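Side-chain contacts in VWFA domain-containing protein (Bacteroides thetaiotaomicron, PDB 3IBS), which is of unknown function but has a magnesium-binding von Willebrand factor type A domain, part of a longer, probably membrane-anchored protein: residues Thr69-Tyr72 and Ile73-Lys76; Leu176-Gly179 and Met180-Ile184. All coordinates share one frame; numbering follows the deposited sequence. Where two conformers were deposited one is given.

Interaction 1: Thr69-Tyr72 and Ile73-Lys76; sequences TSDY and ISAK
Asp71 and Ser74 meet through both oxygens of the aspartate carboxylate, which lies across the start of helix 72-80. OD1 of Asp71 accepts from the backbone N of Ser74 at 3.1 Å in a nearly straight bond (173° at the hydrogen), and OD2 of Asp71 takes the hydroxyl OG of Ser74 at 2.8 Å. Each donor stands well above the carboxylate plane, so the group is gripped through one face by two bonds from a single residue. The first torsion of Asp71, with CG anti to the backbone N (chi1 -177°), swings the carboxylate forward over the first turn. A leucine in place of Asp71 would probably leave the amide and hydroxyl of Ser74 without these acceptors and weaken the helix start.

Backbone bonds run from Ala75 N to Asp71 O (3.0 Å) and from Lys76 N to Tyr72 O (3.0 Å). Two residues before the cap, OG1 of Thr69 accepts from the backbone N of Asp71 at 3.0 Å, an ST turn where the chain leaves strand 62-69.

The remaining side-chain contacts are of carbon on a carbonyl oxygen: CB of Ala75 sits against O of Tyr72 at 3.4 Å, and CG of Lys76 lies alongside that same oxygen at 3.5 Å. The polar ends of Tyr72 and Lys76 have their partners outside the turn: Tyr72 OH is hydrogen-bonded to Asp51 O, and Lys76 NZ forms a salt bridge with Asp46 of helix 33-46.

The negative charge of Asp71 at the amino end probably also suits the helix dipole. The arrangement is a classical aspartate N-cap, here opening the helix that follows edge strand 62-69 of the von Willebrand factor type A fold.

Interaction 2: Leu176-Gly179 and Met180-Ile184; sequences LNEG and MCQEI
Asn177 reaches over the start of helix 178-187 to Met180, a selenomethionine here, with OD1 of Asn177 accepting from the backbone N of Met180 at 2.9 Å. The bond is fairly straight at the hydrogen (165°), yet the donor stands above the amide plane of Asn177 and not on a lone pair. A chi1 of -174° turns CG away from the backbone N of Asn177 and beside its carbonyl carbon, which brings OD1 to the amide of Met180 and within 3.6 Å of CB of Met180. ND2 of Asn177 hydrogen-bonds to a glycerol, probably from the crystallisation liquor.

This is an asparagine N-cap, opening the helix that follows strand 173-174 in the chain and precedes edge strand 191-195 of the von Willebrand factor type A fold. It lies near the metal end of the domain: the backbone of Asn177 is hydrogen-bonded to that of Asp120, a magnesium-binding position that does not hold the ion in this model, and the side chain of Leu176 is about 5 Å from that of Asp120.

Main-chain bonds continue the turn, from Cys181 N to Asn177 O (3.3 Å), Gln182 N to Glu178 O (2.9 Å) and Glu183 N to Gly179 O (3.1 Å).

Side-chain packing divides between a buried and an outer side. Inward, CD1 of Leu176 meets SG of Cys181 at 4.0 Å, and both residues lean on Tyr192 of strand 191-195. Farther out, CG of Glu178 approaches CD of Gln182 at 4.0 Å, the carboxylate and amide planes being turned 39° apart. The carboxylate of Glu178 finds its polar partner beyond the helix, where OE2 accepts the hydroxyl of Tyr192.

Overall arrangement
Interactions 1 and 2 cap different helices at opposite sides of the chain's centre, their own centres about 30 Å apart and their nearest atoms about 22 Å apart. Helix 72-80 follows one edge strand of the central sheet, 62-69, whereas helix 178-187 precedes the other, 191-195. Interaction 1 is a surface contact away from the annotated sites, with a charged cap, and its side chains rest on helix 33-46 and strand 52-58. Interaction 2 is partly buried and close to the magnesium-binding end, with a neutral cap, and it packs on strands 140-147 and 191-195 and helix 128-136; the two have no helix or strand in common.

Interaction 1: Thr69-Tyr72 and Ile73-Lys76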
ATOM      1  N   THR A  69     -29.752   5.251 -23.244  1.00 16.42           N
ATOM      2  CA  THR A  69     -30.991   5.810 -22.702  1.00 15.51           C
ATOM      3  C   THR A  69     -30.873   7.317 -22.487  1.00 16.61           C
ATOM      4  O   THR A  69     -29.774   7.845 -22.273  1.00 16.13           O
ATOM      5  CB  THR A  69     -31.413   5.095 -21.363  1.00 15.70           C
ATOM      6  OG1 THR A  69     -32.728   5.529 -20.948  1.00 14.60           O
ATOM      7  CG2 THR A  69     -30.371   5.334 -20.214  1.00 12.37           C
ATOM      8  N   SER A  70     -32.011   8.003 -22.539  1.00 16.56           N
ATOM      9  CA  SER A  70     -32.075   9.409 -22.175  1.00 17.34           C
ATOM     10  C   SER A  70     -32.490   9.556 -20.701  1.00 17.19           C
ATOM     11  O   SER A  70     -32.623  10.665 -20.198  1.00 16.60           O
ATOM     12  CB  SER A  70     -33.057  10.167 -23.112  1.00 17.06           C
ATOM     13  OG  SER A  70     -34.348   9.577 -23.059  1.00 17.91           O
ATOM     14  N   ASP A  71     -32.683   8.429 -20.011  1.00 17.23           N
ATOM     15  CA  ASP A  71     -33.154   8.449 -18.624  1.00 17.39           C
ATOM     16  C   ASP A  71     -31.954   8.623 -17.674  1.00 17.76           C
ATOM     17  O   ASP A  71     -31.333   7.623 -17.258  1.00 17.79           O
ATOM     18  CB  ASP A  71     -33.907   7.154 -18.297  1.00 16.21           C
ATOM     19  CG  ASP A  71     -34.487   7.141 -16.880  1.00 18.18           C
ATOM     20  OD1 ASP A  71     -34.193   8.061 -16.085  1.00 16.02           O
ATOM     21  OD2 ASP A  71     -35.243   6.185 -16.557  1.00 17.97           O
ATOM     22  N   TYR A  72     -31.630   9.876 -17.342  1.00 17.55           N
ATOM     23  CA  TYR A  72     -30.392  10.160 -16.572  1.00 18.74           C
ATOM     24  C   TYR A  72     -30.513   9.793 -15.105  1.00 18.22           C
ATOM     25  O   TYR A  72     -29.523   9.424 -14.476  1.00 18.08           O
ATOM     26  CB  TYR A  72     -29.945  11.618 -16.709  1.00 19.07           C
ATOM     27  CG  TYR A  72     -29.767  12.077 -18.136  1.00 21.08           C
ATOM     28  CD1 TYR A  72     -29.356  11.188 -19.150  1.00 21.92           C
ATOM     29  CD2 TYR A  72     -30.002  13.398 -18.477  1.00 23.81           C
ATOM     30  CE1 TYR A  72     -29.212  11.610 -20.460  1.00 21.80           C
ATOM     31  CE2 TYR A  72     -29.850  13.833 -19.778  1.00 26.09           C
ATOM     32  CZ  TYR A  72     -29.458  12.933 -20.769  1.00 24.24           C
ATOM     33  OH  TYR A  72     -29.310  13.400 -22.051  1.00 24.93           O
ATOM     34  N   ILE A  73     -31.727   9.889 -14.569  1.00 18.10           N
ATOM     35  CA  ILE A  73     -31.998   9.441 -13.207  1.00 18.79           C
ATOM     36  C   ILE A  73     -31.642   7.964 -13.047  1.00 18.50           C
ATOM     37  O   ILE A  73     -30.901   7.600 -12.135  1.00 17.29           O
ATOM     38  CB  ILE A  73     -33.474   9.698 -12.794  1.00 19.61           C
ATOM     39  CG1 ILE A  73     -33.850  11.183 -12.965  1.00 21.46           C
ATOM     40  CG2 ILE A  73     -33.751   9.202 -11.375  1.00 19.81           C
ATOM     41  CD1 ILE A  73     -33.111  12.133 -12.076  1.00 23.77           C
ATOM     42  N   SER A  74     -32.134   7.120 -13.952  1.00 18.11           N
ATOM     43  CA  SER A  74     -31.804   5.696 -13.903  1.00 19.12           C
ATOM     44  C   SER A  74     -30.327   5.444 -14.192  1.00 19.26           C
ATOM     45  O   SER A  74     -29.739   4.557 -13.608  1.00 20.28           O
ATOM     46  CB  SER A  74     -32.651   4.887 -14.881  1.00 18.76           C
ATOM     47  OG  SER A  74     -34.005   4.888 -14.464  1.00 21.93           O
ATOM     48  N   ALA A  75     -29.745   6.222 -15.097  1.00 19.33           N
ATOM     49  CA  ALA A  75     -28.338   6.083 -15.446  1.00 19.36           C
ATOM     50  C   ALA A  75     -27.459   6.205 -14.198  1.00 19.83           C
ATOM     51  O   ALA A  75     -26.572   5.391 -13.975  1.00 19.34           O
ATOM     52  CB  ALA A  75     -27.944   7.140 -16.485  1.00 19.17           C
ATOM     53  N   LYS A  76     -27.728   7.227 -13.389  1.00 20.04           N
ATOM     54  CA  LYS A  76     -27.011   7.432 -12.133  1.00 20.37           C
ATOM     55  C   LYS A  76     -27.215   6.301 -11.110  1.00 20.62           C
ATOM     56  O   LYS A  76     -26.276   5.929 -10.408  1.00 18.84           O
ATOM     57  CB  LYS A  76     -27.349   8.811 -11.549  1.00 20.45           C
ATOM     58  CG  LYS A  76     -26.730   9.919 -12.404  1.00 22.23           C
ATOM     59  CD  LYS A  76     -27.238  11.309 -12.064  1.00 25.13           C
ATOM     60  CE  LYS A  76     -26.156  12.119 -11.440  1.00 24.01           C
ATOM     61  NZ  LYS A  76     -26.651  13.456 -11.017  1.00 27.20           N
TER

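Interaction 2: Leu176-Gly179 and Met180-Ile184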
ATOM      1  N   LEU A 176      -0.828   2.768 -14.104  1.00 13.84           N
ATOM      2  CA  LEU A 176      -1.483   3.283 -15.306  1.00 14.09           C
ATOM      3  C   LEU A 176      -0.519   3.089 -16.482  1.00 13.75           C
ATOM      4  O   LEU A 176       0.650   3.429 -16.373  1.00 14.48           O
ATOM      5  CB  LEU A 176      -1.808   4.770 -15.146  1.00 13.70           C
ATOM      6  CG  LEU A 176      -2.148   5.590 -16.398  1.00 14.57           C
ATOM      7  CD1 LEU A 176      -3.493   5.133 -17.062  1.00 12.08           C
ATOM      8  CD2 LEU A 176      -2.221   7.083 -16.006  1.00 14.72           C
ATOM      9  N   ASN A 177      -1.011   2.552 -17.595  1.00 13.82           N
ATOM     10  CA  ASN A 177      -0.217   2.488 -18.824  1.00 13.77           C
ATOM     11  C   ASN A 177      -0.728   3.569 -19.739  1.00 14.19           C
ATOM     12  O   ASN A 177      -1.672   3.368 -20.514  1.00 13.98           O
ATOM     13  CB  ASN A 177      -0.315   1.103 -19.484  1.00 13.43           C
ATOM     14  CG  ASN A 177       0.618   0.940 -20.683  1.00 14.13           C
ATOM     15  OD1 ASN A 177       0.954   1.906 -21.373  1.00 17.81           O
ATOM     16  ND2 ASN A 177       1.020  -0.300 -20.953  1.00 12.81           N
ATOM     17  N   GLU A 178      -0.078   4.721 -19.649  1.00 14.62           N
ATOM     18  CA  GLU A 178      -0.448   5.912 -20.395  1.00 15.58           C
ATOM     19  C   GLU A 178      -0.262   5.665 -21.898  1.00 14.91           C
ATOM     20  O   GLU A 178      -1.092   6.069 -22.716  1.00 13.58           O
ATOM     21  CB  GLU A 178       0.452   7.052 -19.923  1.00 16.62           C
ATOM     22  CG  GLU A 178      -0.041   8.443 -20.180  1.00 20.75           C
ATOM     23  CD  GLU A 178       0.009   9.307 -18.891  1.00 22.93           C
ATOM     24  OE1 GLU A 178       1.060   9.358 -18.191  1.00 24.79           O
ATOM     25  OE2 GLU A 178      -1.019   9.925 -18.574  1.00 21.57           O
ATOM     26  N   GLY A 179       0.824   4.975 -22.251  1.00 15.29           N
ATOM     27  CA  GLY A 179       1.140   4.714 -23.657  1.00 15.32           C
ATOM     28  C   GLY A 179       0.019   3.957 -24.361  1.00 15.13           C
ATOM     29  O   GLY A 179      -0.385   4.310 -25.474  1.00 14.52           O
HETATM   30  N   MSE A 180      -0.470   2.901 -23.718  0.50 15.37           N
HETATM   31  CA  MSE A 180      -1.545   2.092 -24.290  0.50 15.81           C
HETATM   32  C   MSE A 180      -2.828   2.905 -24.427  0.50 15.38           C
HETATM   33  O   MSE A 180      -3.491   2.835 -25.468  0.50 15.15           O
HETATM   34  CB  MSE A 180      -1.802   0.824 -23.460  0.50 16.58           C
HETATM   35  CG  MSE A 180      -2.994   0.010 -23.955  0.50 18.81           C
HETATM   36 SE   MSE A 180      -2.687  -0.888 -25.685  0.50 28.55          SE
HETATM   37  CE  MSE A 180      -1.904  -2.550 -24.993  0.50 25.01           C
ATOM     38  N   CYS A 181      -3.172   3.675 -23.389  1.00 14.39           N
ATOM     39  CA  CYS A 181      -4.362   4.524 -23.430  1.00 14.37           C
ATOM     40  C   CYS A 181      -4.274   5.531 -24.591  1.00 14.28           C
ATOM     41  O   CYS A 181      -5.258   5.768 -25.295  1.00 13.79           O
ATOM     42  CB  CYS A 181      -4.558   5.286 -22.110  1.00 13.64           C
ATOM     43  SG  CYS A 181      -4.937   4.258 -20.701  1.00 14.50           S
ATOM     44  N   GLN A 182      -3.085   6.091 -24.790  1.00 14.31           N
ATOM     45  CA  GLN A 182      -2.876   7.079 -25.844  1.00 15.43           C
ATOM     46  C   GLN A 182      -3.019   6.517 -27.254  1.00 15.16           C
ATOM     47  O   GLN A 182      -3.591   7.181 -28.098  1.00 15.96           O
ATOM     48  CB  GLN A 182      -1.543   7.801 -25.676  1.00 15.27           C
ATOM     49  CG  GLN A 182      -1.542   8.785 -24.495  1.00 17.03           C
ATOM     50  CD  GLN A 182      -0.131   9.229 -24.115  1.00 19.04           C
ATOM     51  OE1 GLN A 182       0.814   8.446 -24.170  1.00 22.24           O
ATOM     52  NE2 GLN A 182       0.003  10.475 -23.709  1.00 18.60           N
ATOM     53  N   GLU A 183      -2.518   5.302 -27.493  1.00 15.53           N
ATOM     54  CA  GLU A 183      -2.623   4.650 -28.817  1.00 15.27           C
ATOM     55  C   GLU A 183      -4.093   4.434 -29.168  1.00 15.53           C
ATOM     56  O   GLU A 183      -4.509   4.671 -30.324  1.00 15.06           O
ATOM     57  CB  GLU A 183      -1.909   3.296 -28.835  1.00 14.40           C
ATOM     58  CG  GLU A 183      -0.369   3.387 -28.763  1.00 15.89           C
ATOM     59  CD  GLU A 183       0.333   2.025 -28.831  1.00 15.06           C
ATOM     60  OE1 GLU A 183      -0.335   1.010 -29.104  1.00 14.54           O
ATOM     61  OE2 GLU A 183       1.572   1.976 -28.628  1.00 16.05           O
ATOM     62  N   ILE A 184      -4.858   3.965 -28.172  1.00 15.48           N
ATOM     63  CA  ILE A 184      -6.280   3.674 -28.353  1.00 15.99           C
ATOM     64  C   ILE A 184      -7.025   4.955 -28.740  1.00 16.91           C
ATOM     65  O   ILE A 184      -7.811   4.949 -29.687  1.00 16.91           O
ATOM     66  CB  ILE A 184      -6.914   3.012 -27.093  1.00 16.11           C
ATOM     67  CG1 ILE A 184      -6.221   1.674 -26.807  1.00 15.64           C
ATOM     68  CG2 ILE A 184      -8.458   2.822 -27.266  1.00 14.01           C
ATOM     69  CD1 ILE A 184      -6.434   1.121 -25.382  1.00 15.64           C
TER